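Local structure of tRNA nucleotidyl transferase-related protein (3H38) at residues 195-198 against 199-203; 218-221 against 222-225; 239-242 against 243-246. The protein is a class II CCA-adding enzyme, a magnesium-dependent nucleotidyltransferase that probably binds tRNA and uses CTP and ATP to build its 3'-terminal CCA. All blocks are in the same frame, centred on the assembly; numbering follows the deposited sequence.

Contact 1 (195-198 against 199-203); sequences TTER and LLKQA
E197 and K201 run side by side, one turn apart on helix 194-205, and their ends make a long salt bridge, with E197 OE2 3.7 Å from K201 NZ. The lysine reaches the carboxylate along its flank: K201 CE lies nearer, 3.1 Å from E197 OE2, with the ammonium carried past the oxygen. Both chains are extended beyond CG, but they start differently, E197 CG lying anti to the backbone N (chi1 152°) and K201 CG anti to its own carbonyl carbon, which lays the lysine's CG against E197 O at 3.4 Å.

These are the i to i+4 bonds and side-chain pairs of an alpha-helix, in a region probably related to the RNA-binding part of poly(A) polymerases. L199, L200, K201 and Q202 each give their N-H to the carbonyl four residues earlier, the shortest bond running 2.8 Å from L200 N to T196 O. That bond joins the two buried residues T196 and L200, on the tightly packed face.

T195, R198 and K201 are exposed, and the packing there is looser. The methyls of T195 and L199 point the same way and meet at 4.1 Å between T195 CG2 and L199 CD2, while L199 CD2 lies 3.6 Å from T195 O. R198, bent at chi2 and chi3, crosses Q202 with guanidinium and amide planes 64° apart; R198 NE stays 3.8 Å from Q202 OE1, an oblique approach without a firm bond.

At the start of the helix, E193 accepts the N-H groups of T195 and T196 through its two carboxylate oxygens. T196, L200 and A203 pack on F171 of helix 170-173, and F240 lies beside E197 and L200. L200 also reaches I192 of strand 191-192 and A181 of helix 177-187.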
loop_
_atom_site.group_PDB
_atom_site.type_symbol
_atom_site.label_atom_id
_atom_site.label_comp_id
_atom_site.label_asym_id
_atom_site.label_seq_id
_atom_site.Cartn_x
_atom_site.Cartn_y
_atom_site.Cartn_z
ATOM N N THR A 195 -12.131 15.012 -19.377
ATOM C CA THR A 195 -11.909 16.290 -18.704
ATOM C C THR A 195 -11.021 16.140 -17.473
ATOM O O THR A 195 -10.029 16.868 -17.311
ATOM C CB THR A 195 -13.216 16.942 -18.309
ATOM O OG1 THR A 195 -14.044 17.049 -19.474
ATOM C CG2 THR A 195 -12.941 18.327 -17.697
ATOM N N THR A 196 -11.350 15.181 -16.614
ATOM C CA THR A 196 -10.538 15.018 -15.422
ATOM C C THR A 196 -9.125 14.591 -15.784
ATOM O O THR A 196 -8.169 15.037 -15.145
ATOM C CB THR A 196 -11.206 14.217 -14.240
ATOM O OG1 THR A 196 -10.326 13.188 -13.782
ATOM C CG2 THR A 196 -12.504 13.626 -14.623
ATOM N N GLU A 197 -8.991 13.823 -16.866
ATOM C CA GLU A 197 -7.666 13.408 -17.347
ATOM C C GLU A 197 -6.786 14.614 -17.718
ATOM O O GLU A 197 -5.614 14.713 -17.317
ATOM C CB GLU A 197 -7.763 12.425 -18.531
ATOM C CG GLU A 197 -6.544 12.504 -19.457
ATOM C CD GLU A 197 -6.212 11.197 -20.175
ATOM O OE1 GLU A 197 -7.101 10.334 -20.316
ATOM O OE2 GLU A 197 -5.050 11.039 -20.612
ATOM N N ARG A 198 -7.328 15.518 -18.488
ATOM C CA ARG A 198 -6.645 16.727 -18.737
ATOM C C ARG A 198 -6.268 17.475 -17.497
ATOM O O ARG A 198 -5.200 17.983 -17.401
ATOM C CB ARG A 198 -7.451 17.600 -19.649
ATOM C CG ARG A 198 -6.959 18.966 -19.714
ATOM C CD ARG A 198 -7.200 19.608 -21.027
ATOM N NE ARG A 198 -6.013 20.332 -21.454
ATOM C CZ ARG A 198 -5.931 21.084 -22.543
ATOM N NH1 ARG A 198 -4.797 21.694 -22.844
ATOM N NH2 ARG A 198 -6.985 21.233 -23.329
ATOM N N LEU A 199 -7.176 17.568 -16.552
ATOM C CA LEU A 199 -6.887 18.224 -15.276
ATOM C C LEU A 199 -5.699 17.570 -14.546
ATOM O O LEU A 199 -4.836 18.248 -13.980
ATOM C CB LEU A 199 -8.138 18.209 -14.394
ATOM C CG LEU A 199 -9.084 19.425 -14.363
ATOM C CD1 LEU A 199 -8.762 20.459 -15.423
ATOM C CD2 LEU A 199 -10.556 19.009 -14.442
ATOM N N LEU A 200 -5.672 16.246 -14.575
ATOM C CA LEU A 200 -4.616 15.448 -13.961
ATOM C C LEU A 200 -3.258 15.801 -14.574
ATOM O O LEU A 200 -2.283 16.048 -13.853
ATOM C CB LEU A 200 -4.952 13.950 -14.141
ATOM C CG LEU A 200 -4.177 12.871 -13.361
ATOM C CD1 LEU A 200 -5.044 11.707 -12.898
ATOM C CD2 LEU A 200 -2.996 12.347 -14.171
ATOM N N LYS A 201 -3.212 15.852 -15.905
ATOM C CA LYS A 201 -1.977 16.109 -16.643
ATOM C C LYS A 201 -1.413 17.490 -16.364
ATOM O O LYS A 201 -0.188 17.671 -16.272
ATOM C CB LYS A 201 -2.209 15.991 -18.152
ATOM C CG LYS A 201 -2.532 14.596 -18.653
ATOM C CD LYS A 201 -2.267 14.505 -20.155
ATOM C CE LYS A 201 -2.868 13.258 -20.789
ATOM N NZ LYS A 201 -2.389 13.123 -22.196
ATOM N N GLN A 202 -2.306 18.471 -16.279
ATOM C CA GLN A 202 -1.898 19.854 -16.000
ATOM C C GLN A 202 -1.183 19.897 -14.664
ATOM O O GLN A 202 -0.050 20.380 -14.561
ATOM C CB GLN A 202 -3.107 20.803 -15.985
ATOM C CG GLN A 202 -3.788 20.966 -17.336
ATOM C CD GLN A 202 -4.958 21.959 -17.317
ATOM O OE1 GLN A 202 -5.418 22.403 -18.368
ATOM N NE2 GLN A 202 -5.438 22.306 -16.127
ATOM N N ALA A 203 -1.858 19.353 -13.652
ATOM C CA ALA A 203 -1.349 19.321 -12.283
ATOM C C ALA A 203 0.010 18.643 -12.244
ATOM O O ALA A 203 0.931 19.128 -11.613
ATOM C CB ALA A 203 -2.332 18.583 -11.370
#

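Contact 2 (218-221 against 222-225); sequences RQEL and EKIL
R218 and E222 form a salt bridge across one turn of helix 214-225, with R218 NE 2.7 Å from E222 OE2 in a nearly straight bond (165° at the hydrogen). R218 sends CG anti to the backbone N (chi1 162°) and stays extended as far as NE, whereas E222 bends at chi2 and swings its carboxylate back toward the preceding turn. OE2 lies at the guanidinium edge, close to its plane, but the donor meets it from above the carboxylate plane, and the two flat groups are turned 64° apart. R218 NH1 adds a weak second bond to the same oxygen.

Next round the helix, K223 lies alongside Q219, and K223 NZ donates to Q219 OE1 at 3.1 Å. The ammonium is also 3.6 Å from E220 OE2, a salt bridge. The E220 carboxylate has stronger partners in R183 and R180, both nucleotide-binding residues. On the buried side, L221 CD1 touches I224 CD1 at 4.2 Å.

A methionine in place of R218 would probably leave E222 OE2 without its cationic mate and the E222 carboxylate freer to turn.

Chemically, the helix carries two separate charge clusters. R218 and E222 make a local ion pair packed on F280, with R218 NH2 weakly bonded to S304 O. E220 faces three cations, R180, R183 and K223, and probably offsets part of their charge, which is consistent with a second-shell carboxylate that positions the two arginines for the nucleotide.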
loop_
_atom_site.group_PDB
_atom_site.type_symbol
_atom_site.label_atom_id
_atom_site.label_comp_id
_atom_site.label_asym_id
_atom_site.label_seq_id
_atom_site.Cartn_x
_atom_site.Cartn_y
_atom_site.Cartn_z
ATOM N N ARG A 218 3.605 9.427 0.102
ATOM C CA ARG A 218 4.097 8.085 0.360
ATOM C C ARG A 218 2.904 7.227 0.715
ATOM O O ARG A 218 2.756 6.078 0.263
ATOM C CB ARG A 218 5.131 8.086 1.495
ATOM C CG ARG A 218 5.375 6.731 2.122
ATOM C CD ARG A 218 6.634 6.672 2.981
ATOM N NE ARG A 218 6.714 5.369 3.630
ATOM C CZ ARG A 218 7.696 4.978 4.440
ATOM N NH1 ARG A 218 7.675 3.774 4.978
ATOM N NH2 ARG A 218 8.691 5.789 4.724
ATOM N N GLN A 219 2.023 7.799 1.513
ATOM C CA GLN A 219 0.938 7.013 2.008
ATOM C C GLN A 219 -0.017 6.608 0.892
ATOM O O GLN A 219 -0.566 5.504 0.918
ATOM C CB GLN A 219 0.191 7.740 3.118
ATOM C CG GLN A 219 -0.921 6.868 3.665
ATOM C CD GLN A 219 -2.212 7.629 3.867
ATOM O OE1 GLN A 219 -3.131 7.559 3.034
ATOM N NE2 GLN A 219 -2.292 8.373 4.973
ATOM N N GLU A 220 -0.226 7.486 -0.085
ATOM C CA GLU A 220 -1.066 7.113 -1.219
ATOM C C GLU A 220 -0.312 6.084 -2.073
ATOM O O GLU A 220 -0.906 5.244 -2.755
ATOM C CB GLU A 220 -1.471 8.340 -2.039
ATOM C CG GLU A 220 -2.509 9.252 -1.347
ATOM C CD GLU A 220 -3.800 8.531 -0.925
ATOM O OE1 GLU A 220 -4.272 7.660 -1.674
ATOM O OE2 GLU A 220 -4.346 8.838 0.160
ATOM N N LEU A 221 1.012 6.143 -2.005
ATOM C CA LEU A 221 1.838 5.174 -2.700
ATOM C C LEU A 221 1.728 3.796 -2.081
ATOM O O LEU A 221 1.524 2.826 -2.797
ATOM C CB LEU A 221 3.295 5.625 -2.735
ATOM C CG LEU A 221 3.931 5.914 -4.101
ATOM C CD1 LEU A 221 2.918 5.992 -5.230
ATOM C CD2 LEU A 221 4.786 7.188 -4.045
ATOM N N GLU A 222 1.870 3.692 -0.762
ATOM C CA GLU A 222 1.760 2.375 -0.141
ATOM C C GLU A 222 0.389 1.801 -0.478
ATOM O O GLU A 222 0.226 0.606 -0.747
ATOM C CB GLU A 222 1.995 2.451 1.371
ATOM C CG GLU A 222 3.459 2.650 1.747
ATOM C CD GLU A 222 3.670 3.570 2.940
ATOM O OE1 GLU A 222 2.774 4.402 3.242
ATOM O OE2 GLU A 222 4.752 3.474 3.571
ATOM N N LYS A 223 -0.606 2.651 -0.478
ATOM C CA LYS A 223 -1.959 2.244 -0.736
ATOM C C LYS A 223 -2.144 1.694 -2.124
ATOM O O LYS A 223 -2.716 0.657 -2.290
ATOM C CB LYS A 223 -2.872 3.431 -0.547
ATOM C CG LYS A 223 -3.957 3.278 0.422
ATOM C CD LYS A 223 -4.195 4.635 0.954
ATOM C CE LYS A 223 -5.354 4.722 1.864
ATOM N NZ LYS A 223 -5.668 6.159 2.079
ATOM N N ILE A 224 -1.612 2.369 -3.115
ATOM C CA ILE A 224 -1.484 1.763 -4.444
ATOM C C ILE A 224 -0.820 0.372 -4.390
ATOM O O ILE A 224 -1.302 -0.580 -5.008
ATOM C CB ILE A 224 -0.668 2.629 -5.404
ATOM C CG1 ILE A 224 -1.580 3.635 -6.104
ATOM C CG2 ILE A 224 0.007 1.748 -6.450
ATOM C CD1 ILE A 224 -0.818 4.734 -6.791
ATOM N N LEU A 225 0.268 0.249 -3.633
ATOM C CA LEU A 225 1.009 -1.010 -3.612
ATOM C C LEU A 225 0.184 -2.146 -3.048
ATOM O O LEU A 225 0.356 -3.291 -3.441
ATOM C CB LEU A 225 2.334 -0.858 -2.854
ATOM C CG LEU A 225 3.165 0.213 -3.568
ATOM C CD1 LEU A 225 4.608 0.332 -3.078
ATOM C CD2 LEU A 225 3.103 -0.044 -5.065
#

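Contact 3 (239-242 against 243-246); sequences QFDV and IKHL
D241 is the positive-phi residue (70°) of the Schellman motif that ends helix 230-239, and its side chain meets K244 where the chain turns straight into the short helix 242-246. The two side chains lie side by side and form a salt bridge with a weak hydrogen bond, D241 OD2 to K244 NZ 3.5 Å. The lysine is bent at chi2, chi3 and chi4 to get there, curling its methylenes round the aspartate; K244 CD passes 3.0 Å from D241 O, and K244 CE lies beside D241 CB.

The apolar half is V242 with L246. They point the same way, and V242 CG1 touches L246 CD1 at 3.6 Å, while L246 N bonds back to V242 O at 2.9 Å, closing the first turn of the helix.

Farther out, V242 is wedged among I178 and L179 of helix 177-187, V204 of helix 194-205 and L209 of helix 208-211, and L246 leans on L179 and L209 as well. I243 packs back on M237 and A238 of the helix that has just ended. The far end of the short helix is tied by Y303, whose OH is hydrogen-bonded to L246 O. H245 ND1 makes a weak hydrogen bond to E210 OE1, while at the edge of the ring, near its plane, H245 CD2 lies 3.3 Å from D241 O.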
loop_
_atom_site.group_PDB
_atom_site.type_symbol
_atom_site.label_atom_id
_atom_site.label_comp_id
_atom_site.label_asym_id
_atom_site.label_seq_id
_atom_site.Cartn_x
_atom_site.Cartn_y
_atom_site.Cartn_z
ATOM N N GLN A 239 2.685 6.326 -17.646
ATOM C CA GLN A 239 1.978 6.859 -18.774
ATOM C C GLN A 239 1.683 8.297 -18.543
ATOM O O GLN A 239 1.606 9.046 -19.458
ATOM C CB GLN A 239 0.660 6.177 -18.928
ATOM C CG GLN A 239 0.630 5.092 -19.884
ATOM C CD GLN A 239 -0.745 4.534 -20.052
ATOM O OE1 GLN A 239 -1.670 5.247 -20.395
ATOM N NE2 GLN A 239 -0.886 3.245 -19.819
ATOM N N PHE A 240 1.444 8.652 -17.297
ATOM C CA PHE A 240 1.100 10.033 -16.953
ATOM C C PHE A 240 2.302 10.879 -16.558
ATOM O O PHE A 240 2.142 12.040 -16.197
ATOM C CB PHE A 240 0.053 10.083 -15.834
ATOM C CG PHE A 240 -1.367 9.846 -16.307
ATOM C CD1 PHE A 240 -1.858 10.496 -17.431
ATOM C CD2 PHE A 240 -2.210 8.982 -15.621
ATOM C CE1 PHE A 240 -3.170 10.296 -17.858
ATOM C CE2 PHE A 240 -3.502 8.781 -16.043
ATOM C CZ PHE A 240 -3.984 9.444 -17.169
ATOM N N ASP A 241 3.493 10.292 -16.614
ATOM C CA ASP A 241 4.719 10.984 -16.214
ATOM C C ASP A 241 4.835 11.246 -14.724
ATOM O O ASP A 241 5.618 12.086 -14.306
ATOM C CB ASP A 241 4.868 12.304 -16.966
ATOM C CG ASP A 241 5.201 12.099 -18.428
ATOM O OD1 ASP A 241 4.724 12.888 -19.274
ATOM O OD2 ASP A 241 5.925 11.130 -18.730
ATOM N N VAL A 242 4.067 10.528 -13.917
ATOM C CA VAL A 242 4.052 10.772 -12.469
ATOM C C VAL A 242 5.356 10.349 -11.808
ATOM O O VAL A 242 5.911 11.075 -10.969
ATOM C CB VAL A 242 2.892 10.007 -11.783
ATOM C CG1 VAL A 242 3.078 9.948 -10.283
ATOM C CG2 VAL A 242 1.546 10.601 -12.166
ATOM N N ILE A 243 5.853 9.170 -12.183
ATOM C CA ILE A 243 6.998 8.614 -11.477
ATOM C C ILE A 243 8.158 9.599 -11.383
ATOM O O ILE A 243 8.748 9.752 -10.313
ATOM C CB ILE A 243 7.539 7.349 -12.117
ATOM C CG1 ILE A 243 6.441 6.306 -12.258
ATOM C CG2 ILE A 243 8.713 6.836 -11.292
ATOM C CD1 ILE A 243 6.861 5.064 -12.976
ATOM N N LYS A 244 8.490 10.254 -12.496
ATOM C CA LYS A 244 9.620 11.191 -12.510
ATOM C C LYS A 244 9.406 12.435 -11.621
ATOM O O LYS A 244 10.361 12.948 -11.024
ATOM C CB LYS A 244 10.024 11.573 -13.946
ATOM C CG LYS A 244 9.550 12.943 -14.438
ATOM C CD LYS A 244 8.314 12.871 -15.356
ATOM C CE LYS A 244 8.622 13.254 -16.812
ATOM N NZ LYS A 244 9.105 12.107 -17.650
ATOM N N HIS A 245 8.161 12.913 -11.528
ATOM C CA HIS A 245 7.839 14.001 -10.604
ATOM C C HIS A 245 7.812 13.526 -9.165
ATOM O O HIS A 245 7.872 14.332 -8.238
ATOM C CB HIS A 245 6.497 14.628 -10.923
ATOM C CG HIS A 245 6.506 15.462 -12.160
ATOM N ND1 HIS A 245 7.035 16.728 -12.191
ATOM C CD2 HIS A 245 6.021 15.213 -13.402
ATOM C CE1 HIS A 245 6.887 17.233 -13.411
ATOM N NE2 HIS A 245 6.279 16.331 -14.160
ATOM N N LEU A 246 7.694 12.224 -8.959
ATOM C CA LEU A 246 7.850 11.714 -7.599
ATOM C C LEU A 246 9.343 11.513 -7.273
ATOM O O LEU A 246 9.806 11.833 -6.170
ATOM C CB LEU A 246 7.047 10.418 -7.385
ATOM C CG LEU A 246 5.536 10.499 -7.602
ATOM C CD1 LEU A 246 4.855 9.194 -7.219
ATOM C CD2 LEU A 246 4.941 11.666 -6.798
#

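In the fold
The chain is the C-terminal, CCA-adding part of a longer protein, and all three contacts lie in its helical part, in a region that probably binds RNA. They come in series along the chain: contact 1 on helix 194-205, contact 2 on helix 214-225, contact 3 at the turn from helix 230-239 into helix 242-246. Contacts 1 and 2 do not touch, their centres being about 20 Å apart. Contact 3 reaches both: F240 packs on E197, L200 and K201 of contact 1, and L246 meets L221 of contact 2. All three contacts also pack against helix 177-187, which carries nucleotide-binding arginines, so they probably help to hold that helix in place.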